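Local coordinates for BRO1 protein (Saccharomyces cerevisiae, PDB 1ZB1), which acts in multivesicular body sorting, recruiting the deubiquitinase DOA4 to endosomes so that cargo is deubiquitinated before it enters intralumenal vesicles, at residues A[71-76]-A[127-132]. Numbering follows the deposited sequence.
Sequences QNLKYY and FNIAVI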
ATOM      1  N   GLN A  71     -15.271 -10.964   3.226  1.00 15.06           N
ATOM      2  CA  GLN A  71     -16.577 -10.579   2.675  1.00 16.88           C
ATOM      3  C   GLN A  71     -16.413  -9.790   1.378  1.00 16.21           C
ATOM      4  O   GLN A  71     -17.156  -9.989   0.416  1.00 15.45           O
ATOM      5  CB  GLN A  71     -17.374  -9.728   3.676  1.00 17.78           C
ATOM      6  CG  GLN A  71     -17.471 -10.304   5.084  1.00 17.62           C
ATOM      7  CD  GLN A  71     -17.860 -11.770   5.115  1.00 21.99           C
ATOM      8  OE1 GLN A  71     -17.204 -12.575   5.774  1.00 23.38           O
ATOM      9  NE2 GLN A  71     -18.931 -12.126   4.417  1.00 18.97           N
ATOM     10  N   ASN A  72     -15.441  -8.883   1.363  1.00 14.83           N
ATOM     11  CA  ASN A  72     -15.189  -8.068   0.176  1.00 16.62           C
ATOM     12  C   ASN A  72     -14.655  -8.870  -1.010  1.00 15.61           C
ATOM     13  O   ASN A  72     -15.056  -8.624  -2.148  1.00 15.37           O
ATOM     14  CB  ASN A  72     -14.235  -6.928   0.527  1.00 17.75           C
ATOM     15  CG  ASN A  72     -14.957  -5.748   1.151  1.00 21.00           C
ATOM     16  OD1 ASN A  72     -15.490  -4.891   0.439  1.00 17.74           O
ATOM     17  ND2 ASN A  72     -15.000  -5.709   2.488  1.00 14.95           N
ATOM     18  N   LEU A  73     -13.754  -9.820  -0.755  1.00 14.82           N
ATOM     19  CA  LEU A  73     -13.212 -10.651  -1.833  1.00 14.45           C
ATOM     20  C   LEU A  73     -14.339 -11.496  -2.432  1.00 15.68           C
ATOM     21  O   LEU A  73     -14.405 -11.682  -3.647  1.00 13.01           O
ATOM     22  CB  LEU A  73     -12.107 -11.584  -1.321  1.00 16.48           C
ATOM     23  CG  LEU A  73     -10.614 -11.231  -1.296  1.00 21.47           C
ATOM     24  CD1 LEU A  73     -10.306 -10.076  -2.218  1.00 20.56           C
ATOM     25  CD2 LEU A  73     -10.181 -10.935   0.129  1.00 20.61           C
ATOM     26  N   LYS A  74     -15.221 -12.015  -1.578  1.00 17.22           N
ATOM     27  CA  LYS A  74     -16.344 -12.820  -2.055  1.00 17.03           C
ATOM     28  C   LYS A  74     -17.341 -11.961  -2.835  1.00 17.13           C
ATOM     29  O   LYS A  74     -17.881 -12.387  -3.870  1.00 15.02           O
ATOM     30  CB  LYS A  74     -17.048 -13.509  -0.877  1.00 19.70           C
ATOM     31  CG  LYS A  74     -16.199 -14.609  -0.244  1.00 23.00           C
ATOM     32  CD  LYS A  74     -16.933 -15.360   0.864  1.00 27.28           C
ATOM     33  CE  LYS A  74     -16.099 -16.562   1.328  1.00 32.18           C
ATOM     34  NZ  LYS A  74     -16.697 -17.295   2.479  1.00 37.82           N
ATOM     35  N   TYR A  75     -17.586 -10.750  -2.350  1.00 14.89           N
ATOM     36  CA  TYR A  75     -18.512  -9.862  -3.045  1.00 16.77           C
ATOM     37  C   TYR A  75     -17.914  -9.436  -4.393  1.00 16.35           C
ATOM     38  O   TYR A  75     -18.636  -9.338  -5.381  1.00 16.59           O
ATOM     39  CB  TYR A  75     -18.841  -8.628  -2.188  1.00 15.85           C
ATOM     40  CG  TYR A  75     -19.904  -7.732  -2.804  1.00 15.23           C
ATOM     41  CD1 TYR A  75     -21.150  -8.247  -3.162  1.00 15.60           C
ATOM     42  CD2 TYR A  75     -19.646  -6.382  -3.068  1.00 15.46           C
ATOM     43  CE1 TYR A  75     -22.114  -7.445  -3.779  1.00 16.03           C
ATOM     44  CE2 TYR A  75     -20.612  -5.567  -3.680  1.00 13.82           C
ATOM     45  CZ  TYR A  75     -21.836  -6.110  -4.035  1.00 16.44           C
ATOM     46  OH  TYR A  75     -22.779  -5.342  -4.679  1.00 15.35           O
ATOM     47  N   TYR A  76     -16.606  -9.180  -4.441  1.00 16.92           N
ATOM     48  CA  TYR A  76     -15.977  -8.792  -5.710  1.00 15.89           C
ATOM     49  C   TYR A  76     -16.135  -9.952  -6.697  1.00 17.02           C
ATOM     50  O   TYR A  76     -16.444  -9.739  -7.879  1.00 16.49           O
ATOM     51  CB  TYR A  76     -14.482  -8.481  -5.534  1.00 16.53           C
ATOM     52  CG  TYR A  76     -13.852  -7.797  -6.748  1.00 16.94           C
ATOM     53  CD1 TYR A  76     -13.767  -6.406  -6.823  1.00 17.98           C
ATOM     54  CD2 TYR A  76     -13.383  -8.541  -7.833  1.00 17.97           C
ATOM     55  CE1 TYR A  76     -13.228  -5.766  -7.949  1.00 15.68           C
ATOM     56  CE2 TYR A  76     -12.845  -7.916  -8.970  1.00 16.59           C
ATOM     57  CZ  TYR A  76     -12.770  -6.530  -9.020  1.00 19.06           C
ATOM     58  OH  TYR A  76     -12.231  -5.904 -10.131  1.00 16.85           O
ATOM     59  N   PHE A 127     -10.893  -0.962  -3.991  1.00 15.52           N
ATOM     60  CA  PHE A 127     -10.152   0.081  -3.290  1.00 14.37           C
ATOM     61  C   PHE A 127     -10.169  -0.264  -1.790  1.00 12.67           C
ATOM     62  O   PHE A 127      -9.147  -0.181  -1.096  1.00 12.90           O
ATOM     63  CB  PHE A 127     -10.818   1.444  -3.526  1.00 13.22           C
ATOM     64  CG  PHE A 127     -10.106   2.597  -2.865  1.00 17.30           C
ATOM     65  CD1 PHE A 127     -10.337   2.904  -1.529  1.00 15.36           C
ATOM     66  CD2 PHE A 127      -9.192   3.371  -3.587  1.00 17.23           C
ATOM     67  CE1 PHE A 127      -9.673   3.964  -0.907  1.00 15.71           C
ATOM     68  CE2 PHE A 127      -8.514   4.437  -2.982  1.00 17.26           C
ATOM     69  CZ  PHE A 127      -8.751   4.739  -1.639  1.00 17.46           C
ATOM     70  N   ASN A 128     -11.336  -0.655  -1.289  1.00 13.61           N
ATOM     71  CA  ASN A 128     -11.451  -1.012   0.123  1.00 14.27           C
ATOM     72  C   ASN A 128     -10.687  -2.300   0.448  1.00 14.76           C
ATOM     73  O   ASN A 128     -10.118  -2.433   1.529  1.00 16.52           O
ATOM     74  CB  ASN A 128     -12.933  -1.115   0.526  1.00 14.32           C
ATOM     75  CG  ASN A 128     -13.563   0.261   0.764  1.00 17.22           C
ATOM     76  OD1 ASN A 128     -12.855   1.267   0.816  1.00 16.37           O
ATOM     77  ND2 ASN A 128     -14.883   0.307   0.917  1.00 17.42           N
ATOM     78  N   ILE A 129     -10.663  -3.242  -0.492  1.00 16.31           N
ATOM     79  CA  ILE A 129      -9.928  -4.493  -0.298  1.00 14.24           C
ATOM     80  C   ILE A 129      -8.444  -4.155  -0.082  1.00 15.92           C
ATOM     81  O   ILE A 129      -7.784  -4.690   0.821  1.00 14.89           O
ATOM     82  CB  ILE A 129     -10.086  -5.414  -1.533  1.00 14.11           C
ATOM     83  CG1 ILE A 129     -11.486  -6.042  -1.531  1.00 15.20           C
ATOM     84  CG2 ILE A 129      -9.011  -6.496  -1.536  1.00 13.76           C
ATOM     85  CD1 ILE A 129     -11.809  -6.852  -2.780  1.00 16.64           C
ATOM     86  N   ALA A 130      -7.923  -3.255  -0.912  1.00 14.03           N
ATOM     87  CA  ALA A 130      -6.523  -2.832  -0.799  1.00 15.75           C
ATOM     88  C   ALA A 130      -6.283  -2.182   0.564  1.00 14.58           C
ATOM     89  O   ALA A 130      -5.288  -2.469   1.245  1.00 16.16           O
ATOM     90  CB  ALA A 130      -6.180  -1.843  -1.926  1.00 15.72           C
ATOM     91  N   VAL A 131      -7.190  -1.296   0.964  1.00 14.94           N
ATOM     92  CA  VAL A 131      -7.051  -0.629   2.259  1.00 14.59           C
ATOM     93  C   VAL A 131      -7.102  -1.657   3.393  1.00 15.52           C
ATOM     94  O   VAL A 131      -6.316  -1.591   4.340  1.00 16.91           O
ATOM     95  CB  VAL A 131      -8.176   0.416   2.486  1.00 12.11           C
ATOM     96  CG1 VAL A 131      -8.143   0.921   3.927  1.00 15.28           C
ATOM     97  CG2 VAL A 131      -7.990   1.601   1.525  1.00 12.79           C
ATOM     98  N   ILE A 132      -8.026  -2.605   3.294  1.00 16.00           N
ATOM     99  CA  ILE A 132      -8.159  -3.618   4.333  1.00 17.36           C
ATOM    100  C   ILE A 132      -6.874  -4.444   4.472  1.00 17.20           C
ATOM    101  O   ILE A 132      -6.507  -4.846   5.575  1.00 18.81           O
ATOM    102  CB  ILE A 132      -9.384  -4.523   4.065  1.00 19.01           C
ATOM    103  CG1 ILE A 132     -10.665  -3.682   4.182  1.00 23.68           C
ATOM    104  CG2 ILE A 132      -9.430  -5.668   5.083  1.00 20.10           C
ATOM    105  CD1 ILE A 132     -11.930  -4.396   3.747  1.00 26.93           C
TER
HETATM  106  O   HOH W   1     -16.190  -2.177   1.167  1.00 16.70           O
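Ile129 has CG1 beside its backbone N (chi1 -75°) and CD1 anti to CA, so the longer branch reaches straight across to helix 65-86. Asn72 also has CG beside its backbone N (chi1 -83°), and its CB lies 3.5 Å from Ile129 CG1. At the tip of the branch, Ile129 CD1 meets Leu73 CD1 at 3.6 Å, the two side chains crossing obliquely. Tyr76 joins by its root: its CB is 4.2 Å from Ile129 CD1. Its CG is anti to the backbone N, and the ring packs edge-to-face with Trp349.

The two helices run nearly antiparallel, with segment axes 9.9 Å apart at an angle of 154°. They belong to the largely helical Bro1 domain, and Cys158 of helix 146-165 also packs against Ile129. Asn72 and Ile129 have the nearest CA atoms across the pair, 6.4 Å apart.

Ile132, one turn on from Ile129, crosses the Asn72 side chain at about a right angle. Its CD1 is 3.6 Å from Asn72 ND2, an apolar group against an amide. That amide is buried, and ND2 donates to the backbone oxygens of Ala59 and Leu68. A water oxygen lies 2.9 Å from Asn72 OD1, within hydrogen-bonding distance. The same water accepts from Asn128 ND2 and so sits between the two helices. On the other side of the Asn128 amide, OD1 takes the backbone N-H of Lys16, tying an N-terminal loop to helix 118-139.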